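Local coordinates for DNA processing protein DprA (PDB 3UQZ), which binds single-stranded DNA cooperatively, protects it from nucleases and helps load the RecA recombinase onto it during natural transformation, at residues N5-K10 with L64-F68; L37-A41 with F52-F57; I88-P92 with N209-A213; G159-I165 with D187-S192; V244-P248 with A267-T271. All coordinates share one frame; numbering follows the deposited sequence.

Contact 1: N5-K10 with L64-F68; sequences NYEIYK and LSKEF
Phe68 pushes its ring from helix 61-69 in between Tyr6 and Tyr9 of helix 5-13, the three forming an aromatic cluster. In Phe68 the CG lies anti to the backbone N (chi1 173°), which carries the ring across to the opposing helix and lays one face against its backbone. Both tyrosines share this setting, sending their rings toward helix 61-69. Tyr6 CA stands over the Phe68 face, 3.8 Å from the centroid of the Phe68 ring, as a CH-pi contact. The Tyr6 ring turns its edge to that face in an offset edge-to-face pair, planes 77° apart, and meets the CD2 side of the ring. Tyr9 takes the CD1 side: its CB lies 3.6 Å from Phe68 CD1, while the two rings slide past each other obliquely. Tyr9 OH donates to Glu67 OE2 at 2.6 Å, reaching the anti side of a carboxylate turned nearly perpendicular to the phenol ring. The same oxygen is salt-bridged to Lys13, so two partners hold it and probably stabilise its negative charge. Leu64 divides its branches between the tyrosines. CD1 rests 3.8 Å from Tyr9 CE2; CD2 fits between the phenol end of Tyr6 and Lys10, 3.7 Å from Lys10 CG. Both polar ends there go to Asp61, which accepts from Tyr6 OH and pairs with the Lys10 ammonium. This packing of the first helix across a later one, 10.6 Å between the axes of the short segments, is consistent with the helical bundle of a sterile alpha motif domain.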
# COMPACT_ATOMS: atom_id res chain seq x y z
N ASN A 5 19.29 -38.98 15.96
CA ASN A 5 18.45 -38.51 14.85
C ASN A 5 17.59 -39.64 14.30
O ASN A 5 16.41 -39.40 13.98
CB ASN A 5 19.27 -37.85 13.74
CG ASN A 5 19.89 -36.52 14.11
OD1 ASN A 5 19.71 -35.98 15.22
ND2 ASN A 5 20.67 -35.98 13.17
N TYR A 6 18.14 -40.88 14.25
CA TYR A 6 17.40 -42.07 13.81
C TYR A 6 16.22 -42.34 14.76
O TYR A 6 15.14 -42.72 14.30
CB TYR A 6 18.31 -43.31 13.71
CG TYR A 6 17.54 -44.60 13.51
CD1 TYR A 6 16.98 -44.91 12.28
CD2 TYR A 6 17.29 -45.46 14.58
CE1 TYR A 6 16.20 -46.05 12.10
CE2 TYR A 6 16.51 -46.60 14.42
CZ TYR A 6 15.98 -46.90 13.18
OH TYR A 6 15.24 -48.04 13.01
N GLU A 7 16.44 -42.16 16.08
CA GLU A 7 15.40 -42.38 17.08
C GLU A 7 14.30 -41.35 16.97
O GLU A 7 13.13 -41.73 17.08
CB GLU A 7 15.98 -42.46 18.49
CG GLU A 7 16.85 -43.69 18.73
CD GLU A 7 16.13 -45.03 18.77
OE1 GLU A 7 14.89 -45.05 18.94
OE2 GLU A 7 16.83 -46.06 18.64
N ILE A 8 14.66 -40.08 16.66
CA ILE A 8 13.69 -39.00 16.42
C ILE A 8 12.75 -39.44 15.28
O ILE A 8 11.53 -39.41 15.45
CB ILE A 8 14.40 -37.64 16.14
CG1 ILE A 8 15.05 -37.08 17.44
CG2 ILE A 8 13.43 -36.64 15.56
CD1 ILE A 8 16.09 -35.94 17.25
N TYR A 9 13.33 -39.92 14.16
CA TYR A 9 12.58 -40.45 13.01
C TYR A 9 11.71 -41.63 13.43
O TYR A 9 10.53 -41.67 13.08
CB TYR A 9 13.52 -40.84 11.86
CG TYR A 9 12.81 -41.19 10.57
CD1 TYR A 9 11.91 -40.30 9.99
CD2 TYR A 9 13.06 -42.39 9.91
CE1 TYR A 9 11.26 -40.61 8.80
CE2 TYR A 9 12.41 -42.71 8.72
CZ TYR A 9 11.51 -41.81 8.17
OH TYR A 9 10.87 -42.11 6.99
N LYS A 10 12.29 -42.57 14.23
CA LYS A 10 11.58 -43.75 14.75
C LYS A 10 10.37 -43.35 15.64
O LYS A 10 9.34 -44.01 15.57
CB LYS A 10 12.54 -44.70 15.47
CG LYS A 10 11.99 -46.11 15.65
CD LYS A 10 13.01 -47.03 16.29
CE LYS A 10 12.39 -48.36 16.65
NZ LYS A 10 13.34 -49.20 17.40
N LEU A 64 13.74 -49.67 8.48
CA LEU A 64 13.67 -48.25 8.80
C LEU A 64 15.01 -47.55 8.69
O LEU A 64 15.05 -46.39 8.28
CB LEU A 64 13.03 -48.00 10.18
CG LEU A 64 12.62 -46.55 10.49
CD1 LEU A 64 11.35 -46.17 9.80
CD2 LEU A 64 12.47 -46.32 11.97
N SER A 65 16.11 -48.23 9.06
CA SER A 65 17.46 -47.66 8.97
C SER A 65 17.86 -47.40 7.52
O SER A 65 18.55 -46.42 7.23
CB SER A 65 18.48 -48.53 9.68
OG SER A 65 19.70 -47.83 9.87
N LYS A 66 17.40 -48.26 6.60
CA LYS A 66 17.65 -48.13 5.16
C LYS A 66 16.90 -46.88 4.64
O LYS A 66 17.48 -46.08 3.91
CB LYS A 66 17.21 -49.41 4.43
CG LYS A 66 17.74 -49.52 3.01
CD LYS A 66 17.11 -50.72 2.34
CE LYS A 66 17.00 -50.53 0.84
NZ LYS A 66 16.30 -51.66 0.19
N GLU A 67 15.62 -46.73 5.04
CA GLU A 67 14.71 -45.64 4.71
C GLU A 67 15.27 -44.28 5.21
O GLU A 67 15.40 -43.34 4.42
CB GLU A 67 13.34 -45.93 5.34
CG GLU A 67 12.18 -45.17 4.74
CD GLU A 67 10.87 -45.42 5.45
OE1 GLU A 67 10.44 -46.59 5.51
OE2 GLU A 67 10.27 -44.44 5.94
N PHE A 68 15.63 -44.21 6.52
CA PHE A 68 16.20 -43.03 7.17
C PHE A 68 17.51 -42.56 6.52
O PHE A 68 17.76 -41.35 6.46
CB PHE A 68 16.41 -43.31 8.68
CG PHE A 68 17.14 -42.22 9.44
CD1 PHE A 68 16.50 -41.04 9.78
CD2 PHE A 68 18.47 -42.39 9.81
CE1 PHE A 68 17.18 -40.03 10.48
CE2 PHE A 68 19.15 -41.39 10.51
CZ PHE A 68 18.50 -40.21 10.83

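Contact 2: L37-A41 with F52-F57; sequences LGDIA and FMERYF
Leu37 is the knob of this contact, set into a hole made by Phe52, Met53, Tyr56 and Phe57 of the opposing helix. With CG anti to the backbone N (chi1 -159°), the side chain extends toward helix 49-58 and its two methyls reach different partners. CD1 lies squarely over the centre of one face of the Tyr56 ring, 3.9 Å from its centroid, a clean CH-pi contact, and also reaches Phe52 CZ. CD2 goes further along the hole, 3.5 Å from Phe57 CZ and 3.6 Å from Tyr56 CD2. This knob-into-hole fit joins helices 37-43 and 49-58 of the sterile alpha motif domain, whose short segments run at 130° to one another. Phe52 closes the other end of the contact: Ala41 CB lies at its edge, near the ring plane, 3.6 Å from Phe52 CD2, while Ile40 CG2 touches the ring tip at CZ. Phe52 also packs on Leu11 of helix 5-13. Met53, present as selenomethionine, starts off to one flank but bends back at its last torsion (chi3 69°), which swings CE to 3.7 Å from Leu37 CD2. Its selenium thereby passes beside Gly38 CA, where the helix presents backbone alone. Tyr56 keeps its hydroxyl clear of this apolar set and hydrogen-bonds through it to Glu7, while Lys10 makes a cation-pi contact with the ring.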
# COMPACT_ATOMS: atom_id res chain seq x y z
N LEU A 37 12.04 -45.54 27.38
CA LEU A 37 10.81 -45.54 26.57
C LEU A 37 9.52 -45.20 27.29
O LEU A 37 8.69 -44.49 26.72
CB LEU A 37 10.70 -46.82 25.75
CG LEU A 37 9.78 -46.79 24.52
CD1 LEU A 37 10.24 -45.77 23.48
CD2 LEU A 37 9.74 -48.13 23.89
N GLY A 38 9.37 -45.68 28.52
CA GLY A 38 8.21 -45.41 29.36
C GLY A 38 8.11 -43.95 29.73
O GLY A 38 7.01 -43.41 29.82
N ASP A 39 9.27 -43.28 29.90
CA ASP A 39 9.34 -41.85 30.20
C ASP A 39 9.05 -41.03 28.94
O ASP A 39 8.28 -40.08 29.02
CB ASP A 39 10.71 -41.48 30.79
CG ASP A 39 10.94 -42.01 32.20
OD1 ASP A 39 9.97 -42.01 33.01
OD2 ASP A 39 12.09 -42.37 32.51
N ILE A 40 9.61 -41.44 27.78
CA ILE A 40 9.35 -40.79 26.49
C ILE A 40 7.84 -40.77 26.24
O ILE A 40 7.30 -39.70 25.95
CB ILE A 40 10.15 -41.44 25.32
CG1 ILE A 40 11.67 -41.21 25.49
CG2 ILE A 40 9.65 -40.95 23.95
CD1 ILE A 40 12.59 -42.03 24.54
N ALA A 41 7.15 -41.92 26.45
CA ALA A 41 5.70 -42.07 26.29
C ALA A 41 4.93 -41.12 27.20
O ALA A 41 3.90 -40.56 26.80
CB ALA A 41 5.29 -43.50 26.57
N PHE A 52 1.59 -46.21 21.52
CA PHE A 52 2.83 -45.67 21.00
C PHE A 52 3.97 -46.69 21.18
O PHE A 52 4.68 -47.00 20.21
CB PHE A 52 3.18 -44.31 21.66
CG PHE A 52 4.66 -44.03 21.78
CD1 PHE A 52 5.44 -43.80 20.65
CD2 PHE A 52 5.29 -44.05 23.01
CE1 PHE A 52 6.81 -43.57 20.76
CE2 PHE A 52 6.66 -43.82 23.12
CZ PHE A 52 7.41 -43.58 21.99
N MSE A 53 4.12 -47.22 22.41
CA MSE A 53 5.14 -48.20 22.78
C MSE A 53 5.02 -49.48 21.97
O MSE A 53 6.04 -49.98 21.48
CB MSE A 53 5.09 -48.49 24.27
CG MSE A 53 5.46 -47.30 25.13
SE MSE A 53 5.72 -47.78 26.99
CE MSE A 53 7.38 -48.84 26.70
N GLU A 54 3.77 -49.95 21.74
CA GLU A 54 3.45 -51.12 20.91
C GLU A 54 4.02 -50.88 19.53
O GLU A 54 4.89 -51.63 19.11
CB GLU A 54 1.92 -51.34 20.85
CG GLU A 54 1.50 -52.62 20.15
CD GLU A 54 0.00 -52.77 19.94
OE1 GLU A 54 -0.57 -51.98 19.15
OE2 GLU A 54 -0.59 -53.69 20.54
N ARG A 55 3.59 -49.78 18.87
CA ARG A 55 4.04 -49.36 17.53
C ARG A 55 5.56 -49.24 17.42
O ARG A 55 6.12 -49.71 16.43
CB ARG A 55 3.35 -48.05 17.11
CG ARG A 55 1.88 -48.22 16.75
CD ARG A 55 1.28 -46.96 16.17
NE ARG A 55 1.97 -46.53 14.95
CZ ARG A 55 1.65 -45.45 14.25
NH1 ARG A 55 0.64 -44.67 14.63
NH2 ARG A 55 2.33 -45.13 13.16
N TYR A 56 6.21 -48.67 18.46
CA TYR A 56 7.67 -48.54 18.52
C TYR A 56 8.35 -49.93 18.43
O TYR A 56 9.28 -50.11 17.64
CB TYR A 56 8.11 -47.79 19.79
CG TYR A 56 9.60 -47.57 19.89
CD1 TYR A 56 10.18 -46.37 19.49
CD2 TYR A 56 10.45 -48.57 20.38
CE1 TYR A 56 11.55 -46.16 19.58
CE2 TYR A 56 11.82 -48.37 20.47
CZ TYR A 56 12.37 -47.16 20.06
OH TYR A 56 13.73 -46.98 20.13
N PHE A 57 7.86 -50.90 19.22
CA PHE A 57 8.38 -52.26 19.25
C PHE A 57 8.15 -53.05 17.97
O PHE A 57 9.00 -53.88 17.62
CB PHE A 57 7.85 -53.03 20.48
CG PHE A 57 8.40 -52.52 21.79
CD1 PHE A 57 9.77 -52.45 22.01
CD2 PHE A 57 7.55 -52.14 22.81
CE1 PHE A 57 10.27 -51.96 23.22
CE2 PHE A 57 8.05 -51.63 24.01
CZ PHE A 57 9.40 -51.59 24.22

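Contact 3: I88-P92 with N209-A213; sequences IYDAP and NRIIA
Arg210 reaches from helix 204-215 of the Rossmann-like domain to a type II beta turn, Ile88 to Ala91, and takes hold of it by a backbone oxygen. Its chain bends at chi3 (68°) on the way to placing NH1 at Asp90 O, to which it donates at 2.6 Å. The donor nitrogen stands almost along the C=O axis, but the N-H is bent (137° at the hydrogen), Asp90 O lying a little out of the guanidinium plane. The other guanidinium nitrogens are engaged too: NE bonds to Ala207 O one turn back in the same helix, and NH2 forms a salt bridge with Glu193. Three partners leave the group little freedom to rotate. Asp90 OD2 lies over a face of the guanidinium, 4.1 Å from Arg210 NH1, where the charges can attract but no N-H is aimed at it. OD1 accepts instead from Asn18 ND2, which also bonds Ala91 O, so the turn is tied to helix 18-28. Tyr89 N is satisfied by Glu240, and Pro92 O by the Tyr81 hydroxyl. The Ile88 side chain lies across the aliphatic stem of Arg210 at about a right angle, CD1 3.5 Å from Arg210 CG, and Pro92 CG rests 3.8 Å from Ile211 CG1.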
# COMPACT_ATOMS: atom_id res chain seq x y z
N ILE A 88 10.52 -20.48 16.38
CA ILE A 88 9.10 -20.57 16.02
C ILE A 88 8.36 -21.59 16.86
O ILE A 88 8.96 -22.49 17.44
CB ILE A 88 8.87 -20.80 14.49
CG1 ILE A 88 9.37 -22.18 14.02
CG2 ILE A 88 9.43 -19.66 13.66
CD1 ILE A 88 8.53 -22.85 13.01
N TYR A 89 7.04 -21.44 16.91
CA TYR A 89 6.20 -22.41 17.60
C TYR A 89 6.15 -23.65 16.68
O TYR A 89 5.98 -23.50 15.46
CB TYR A 89 4.79 -21.83 17.84
CG TYR A 89 3.79 -22.88 18.28
CD1 TYR A 89 3.89 -23.49 19.53
CD2 TYR A 89 2.78 -23.31 17.43
CE1 TYR A 89 3.00 -24.49 19.93
CE2 TYR A 89 1.89 -24.31 17.81
CZ TYR A 89 2.00 -24.90 19.06
OH TYR A 89 1.12 -25.88 19.45
N ASP A 90 6.34 -24.84 17.25
CA ASP A 90 6.34 -26.12 16.53
C ASP A 90 7.48 -26.22 15.50
O ASP A 90 7.28 -26.68 14.38
CB ASP A 90 4.94 -26.44 15.93
CG ASP A 90 4.68 -27.90 15.59
OD1 ASP A 90 5.26 -28.77 16.26
OD2 ASP A 90 3.89 -28.16 14.66
N ALA A 91 8.69 -25.78 15.89
CA ALA A 91 9.88 -25.83 15.05
C ALA A 91 10.13 -27.27 14.56
O ALA A 91 9.97 -28.20 15.35
CB ALA A 91 11.08 -25.32 15.83
N PRO A 92 10.43 -27.50 13.26
CA PRO A 92 10.67 -28.89 12.79
C PRO A 92 11.75 -29.56 13.62
O PRO A 92 12.81 -29.00 13.86
CB PRO A 92 11.09 -28.73 11.32
CG PRO A 92 11.44 -27.31 11.17
CD PRO A 92 10.63 -26.53 12.16
N ASN A 209 5.01 -24.28 4.90
CA ASN A 209 5.02 -22.81 4.93
C ASN A 209 5.57 -22.21 6.22
O ASN A 209 6.21 -21.15 6.18
CB ASN A 209 3.66 -22.23 4.60
CG ASN A 209 3.22 -22.45 3.18
OD1 ASN A 209 4.02 -22.49 2.24
ND2 ASN A 209 1.92 -22.55 2.99
N ARG A 210 5.31 -22.88 7.35
CA ARG A 210 5.78 -22.51 8.69
C ARG A 210 7.33 -22.47 8.71
O ARG A 210 7.90 -21.55 9.30
CB ARG A 210 5.18 -23.49 9.72
CG ARG A 210 6.12 -24.01 10.81
CD ARG A 210 5.58 -25.20 11.59
NE ARG A 210 5.52 -26.38 10.73
CZ ARG A 210 6.20 -27.51 10.93
NH1 ARG A 210 6.98 -27.63 12.00
NH2 ARG A 210 6.09 -28.51 10.08
N ILE A 211 7.98 -23.44 8.01
CA ILE A 211 9.44 -23.56 7.87
C ILE A 211 9.98 -22.44 6.96
O ILE A 211 10.98 -21.81 7.33
CB ILE A 211 9.88 -24.98 7.39
CG1 ILE A 211 9.30 -26.08 8.31
CG2 ILE A 211 11.42 -25.09 7.26
CD1 ILE A 211 9.31 -27.49 7.72
N ILE A 212 9.33 -22.19 5.79
CA ILE A 212 9.70 -21.12 4.85
C ILE A 212 9.79 -19.79 5.61
O ILE A 212 10.83 -19.13 5.54
CB ILE A 212 8.73 -21.03 3.64
CG1 ILE A 212 8.79 -22.29 2.74
CG2 ILE A 212 8.99 -19.75 2.81
CD1 ILE A 212 7.74 -22.36 1.70
N ALA A 213 8.73 -19.44 6.35
CA ALA A 213 8.67 -18.21 7.14
C ALA A 213 9.68 -18.23 8.29
O ALA A 213 10.45 -17.28 8.43
CB ALA A 213 7.26 -17.99 7.67

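Contact 4: G159-I165 with D187-S192; sequences GKTIAVI and DHLVLS
Two bends in Lys160, at chi2 (-56°) and chi3 (-71°), curl its chain back over His188, whose chi1 of -58° sets CG anti to its carbonyl carbon and turns the ring toward the neighbouring strand. The imidazole is thereby sandwiched: Lys160 NZ lies over one face, 3.6 Å from His188 CE1, and Thr161 CG2 over the other, offset toward the rim. Gly159 O sits at the ring edge. The ammonium goes on to Asp187 O, donating at 3.2 Å from above the carbonyl plane. Beyond this clasp the chains run on as strands 161-164 and 189-192, parallel neighbours in the central sheet of a Rossmann-like domain and the two strands of a beta-alpha-beta unit through helix 178-187. Ala163 N donates to Leu189 O, Leu191 N to Ala163 O at 2.7 Å, and Ile165 N to Leu191 O at 3.0 Å. Ile162, Val164, Leu189 and Leu191 share one face; there Ile162 CG2 meets Leu191 CD1 at 3.9 Å, and helix 204-215 covers Val164 and Leu191. Ala163 and Val190 point to the other face, onto Ile184 of the crossover helix. Farther along, Ile165 CG1 lies 3.7 Å from Ser192 CB, while the Ser192 hydroxyl bonds to Thr167 O.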
# COMPACT_ATOMS: atom_id res chain seq x y z
N GLY A 159 22.53 -15.90 -7.98
CA GLY A 159 22.32 -15.99 -6.54
C GLY A 159 21.99 -17.38 -6.04
O GLY A 159 22.05 -18.36 -6.79
N LYS A 160 21.65 -17.47 -4.76
CA LYS A 160 21.36 -18.75 -4.11
C LYS A 160 19.91 -18.91 -3.71
O LYS A 160 19.28 -17.92 -3.35
CB LYS A 160 22.29 -18.97 -2.90
CG LYS A 160 23.81 -18.91 -3.21
CD LYS A 160 24.34 -19.88 -4.29
CE LYS A 160 24.38 -21.34 -3.88
NZ LYS A 160 24.87 -22.20 -4.99
N THR A 161 19.38 -20.14 -3.78
CA THR A 161 18.01 -20.46 -3.39
C THR A 161 17.84 -21.71 -2.50
O THR A 161 18.57 -22.70 -2.67
CB THR A 161 17.06 -20.46 -4.62
OG1 THR A 161 15.71 -20.37 -4.16
CG2 THR A 161 17.20 -21.69 -5.49
N ILE A 162 16.87 -21.67 -1.56
CA ILE A 162 16.50 -22.81 -0.72
C ILE A 162 15.04 -23.14 -1.02
O ILE A 162 14.20 -22.24 -0.99
CB ILE A 162 16.71 -22.58 0.82
CG1 ILE A 162 18.19 -22.33 1.16
CG2 ILE A 162 16.15 -23.76 1.65
CD1 ILE A 162 18.43 -21.81 2.57
N ALA A 163 14.74 -24.42 -1.31
CA ALA A 163 13.37 -24.90 -1.52
C ALA A 163 12.93 -25.76 -0.33
O ALA A 163 13.69 -26.62 0.14
CB ALA A 163 13.27 -25.70 -2.80
N VAL A 164 11.72 -25.51 0.18
CA VAL A 164 11.11 -26.29 1.29
C VAL A 164 9.91 -27.01 0.64
O VAL A 164 8.98 -26.36 0.17
CB VAL A 164 10.74 -25.40 2.52
CG1 VAL A 164 10.27 -26.24 3.70
CG2 VAL A 164 11.92 -24.53 2.93
N ILE A 165 9.99 -28.33 0.51
CA ILE A 165 8.93 -29.10 -0.16
C ILE A 165 7.90 -29.74 0.77
O ILE A 165 8.10 -29.80 1.99
CB ILE A 165 9.54 -30.10 -1.19
CG1 ILE A 165 10.52 -31.09 -0.52
CG2 ILE A 165 10.17 -29.35 -2.37
CD1 ILE A 165 10.96 -32.28 -1.39
N ASP A 187 22.95 -28.10 -7.09
CA ASP A 187 23.76 -26.92 -6.83
C ASP A 187 23.42 -26.08 -5.61
O ASP A 187 24.29 -25.33 -5.16
CB ASP A 187 23.80 -26.04 -8.09
CG ASP A 187 24.55 -26.62 -9.28
OD1 ASP A 187 24.78 -27.85 -9.29
OD2 ASP A 187 24.88 -25.85 -10.20
N HIS A 188 22.17 -26.17 -5.10
CA HIS A 188 21.64 -25.37 -3.99
C HIS A 188 21.23 -26.27 -2.81
O HIS A 188 21.97 -27.19 -2.49
CB HIS A 188 20.48 -24.49 -4.51
CG HIS A 188 20.91 -23.59 -5.63
ND1 HIS A 188 21.30 -22.29 -5.38
CD2 HIS A 188 21.09 -23.87 -6.94
CE1 HIS A 188 21.69 -21.81 -6.55
NE2 HIS A 188 21.59 -22.72 -7.52
N LEU A 189 20.06 -26.03 -2.17
CA LEU A 189 19.56 -26.81 -1.04
C LEU A 189 18.03 -27.02 -1.07
O LEU A 189 17.27 -26.06 -1.24
CB LEU A 189 19.98 -26.13 0.27
CG LEU A 189 19.56 -26.77 1.61
CD1 LEU A 189 20.20 -28.15 1.82
CD2 LEU A 189 19.90 -25.84 2.76
N VAL A 190 17.59 -28.28 -0.90
CA VAL A 190 16.17 -28.66 -0.83
C VAL A 190 15.97 -29.25 0.56
O VAL A 190 16.72 -30.15 0.95
CB VAL A 190 15.70 -29.66 -1.93
CG1 VAL A 190 14.19 -29.85 -1.88
CG2 VAL A 190 16.13 -29.23 -3.32
N LEU A 191 14.99 -28.73 1.30
CA LEU A 191 14.66 -29.22 2.64
C LEU A 191 13.27 -29.88 2.66
O LEU A 191 12.37 -29.47 1.91
CB LEU A 191 14.71 -28.09 3.68
CG LEU A 191 16.05 -27.42 3.94
CD1 LEU A 191 15.86 -26.10 4.70
CD2 LEU A 191 17.04 -28.34 4.69
N SER A 192 13.10 -30.89 3.54
CA SER A 192 11.84 -31.62 3.71
C SER A 192 11.73 -32.28 5.09
O SER A 192 12.73 -32.76 5.62
CB SER A 192 11.66 -32.68 2.62
OG SER A 192 10.35 -33.24 2.66

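Contact 5: V244-P248 with A267-T271; sequences VFAIP and AKLVT
Pro248 and Leu269 meet at about a right angle, the branched end of the leucine set against the pyrrolidine ring with Leu269 CD2 3.8 Å from Pro248 CG. The leucine CG lies anti to the backbone N (chi1 -174°), and this brings its methyls nearer the proline than its CB direction alone would. Val270 spreads its two branches along the opposing strand: CG1 packs obliquely on Phe245, 3.8 Å from its CB, and CG2 touches Ile247 CG1 at 3.9 Å. Phe245 CD1 meets both Val270 CG1 and Lys268 CB, obliquely to the ring, and the longer lysine chain then leads away. At the start of the pair Val244 CG2 faces Ala267 CB, 3.7 Å apart. The strands that carry these side chains belong to the last beta-alpha-beta unit along the chain in the Rossmann-like domain: 243-246 and 268-269 lie parallel, joined through helix 257-264, the latter strand outermost in this chain's sheet. Three backbone bonds zip them together, Lys268 N to Val244 O, Ala246 N to Lys268 O at 2.8 Å, and Val270 N to Ala246 O at 2.9 Å. Phe245 and Lys268 lie on the face near helix 273-279, Ala246 and Leu269 on that covered by Ile263 of this chain's helix 257-264. The edge is also a dimer surface: Leu269 O accepts from Gln264 of the second subunit, and Ile263 of that subunit packs on the Leu269 side chain.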
# COMPACT_ATOMS: atom_id res chain seq x y z
N VAL A 244 7.08 -8.31 6.94
CA VAL A 244 6.40 -8.68 5.71
C VAL A 244 6.45 -7.54 4.72
O VAL A 244 6.12 -6.40 5.06
CB VAL A 244 5.09 -9.52 5.81
CG1 VAL A 244 4.57 -9.65 7.24
CG2 VAL A 244 4.00 -9.05 4.86
N PHE A 245 7.01 -7.82 3.53
CA PHE A 245 7.21 -6.87 2.45
C PHE A 245 6.23 -7.20 1.35
O PHE A 245 6.40 -8.21 0.66
CB PHE A 245 8.67 -6.92 1.95
CG PHE A 245 9.71 -6.79 3.02
CD1 PHE A 245 9.99 -5.55 3.59
CD2 PHE A 245 10.42 -7.90 3.47
CE1 PHE A 245 10.96 -5.43 4.59
CE2 PHE A 245 11.38 -7.77 4.49
CZ PHE A 245 11.64 -6.54 5.04
N ALA A 246 5.19 -6.37 1.19
CA ALA A 246 4.16 -6.63 0.19
C ALA A 246 4.31 -5.81 -1.08
O ALA A 246 4.53 -4.60 -1.02
CB ALA A 246 2.78 -6.45 0.80
N ILE A 247 4.23 -6.49 -2.24
CA ILE A 247 4.29 -5.87 -3.56
C ILE A 247 2.85 -5.50 -3.97
O ILE A 247 2.00 -6.40 -4.02
CB ILE A 247 4.99 -6.79 -4.62
CG1 ILE A 247 6.45 -7.12 -4.21
CG2 ILE A 247 4.93 -6.15 -6.02
CD1 ILE A 247 7.04 -8.37 -4.89
N PRO A 248 2.55 -4.20 -4.23
CA PRO A 248 1.17 -3.84 -4.61
C PRO A 248 0.84 -4.18 -6.06
O PRO A 248 1.73 -4.51 -6.85
CB PRO A 248 1.12 -2.33 -4.35
CG PRO A 248 2.53 -1.87 -4.55
CD PRO A 248 3.43 -3.01 -4.19
N ALA A 267 2.07 -3.99 7.21
CA ALA A 267 3.19 -4.49 6.40
C ALA A 267 3.80 -3.39 5.54
O ALA A 267 3.15 -2.38 5.26
CB ALA A 267 2.76 -5.66 5.53
N LYS A 268 5.06 -3.59 5.15
CA LYS A 268 5.80 -2.61 4.36
C LYS A 268 5.50 -2.79 2.88
O LYS A 268 5.64 -3.89 2.37
CB LYS A 268 7.31 -2.70 4.65
CG LYS A 268 7.63 -2.54 6.14
CD LYS A 268 8.45 -1.29 6.47
CE LYS A 268 8.78 -1.23 7.95
NZ LYS A 268 7.97 -0.21 8.69
N LEU A 269 5.06 -1.70 2.21
CA LEU A 269 4.81 -1.70 0.77
C LEU A 269 6.17 -1.60 0.10
O LEU A 269 6.95 -0.71 0.45
CB LEU A 269 3.92 -0.50 0.36
CG LEU A 269 3.44 -0.45 -1.11
CD1 LEU A 269 2.12 0.27 -1.22
CD2 LEU A 269 4.45 0.21 -2.02
N VAL A 270 6.47 -2.51 -0.84
CA VAL A 270 7.76 -2.51 -1.54
C VAL A 270 7.60 -2.40 -3.06
O VAL A 270 6.69 -2.99 -3.63
CB VAL A 270 8.74 -3.66 -1.10
CG1 VAL A 270 9.14 -3.52 0.37
CG2 VAL A 270 8.17 -5.05 -1.39
N THR A 271 8.48 -1.62 -3.71
CA THR A 271 8.46 -1.37 -5.17
C THR A 271 9.75 -1.86 -5.83
O THR A 271 9.80 -2.00 -7.06
CB THR A 271 8.20 0.12 -5.48
OG1 THR A 271 9.32 0.90 -5.05
CG2 THR A 271 6.93 0.65 -4.83

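From the N terminus, contact 1 closes a loop that brings the first helix onto helix 61-69 and so gathers the all-helical N-terminal part. Contact 2 falls within that loop, and the two touch where Tyr56 meets Glu7 and Lys10. The chain then enters the Rossmann-like domain. Contact 3 closes a much longer loop, from the turn at 88-92 to helix 204-215, and contact 4 lies inside it; they meet where Ile211 and Ile212 pack on Val164. Contact 5 follows in series at the edge of the same sheet as contact 4, about 42 Å, centre to centre, from contact 1 and on the opposite side of the chain's centre.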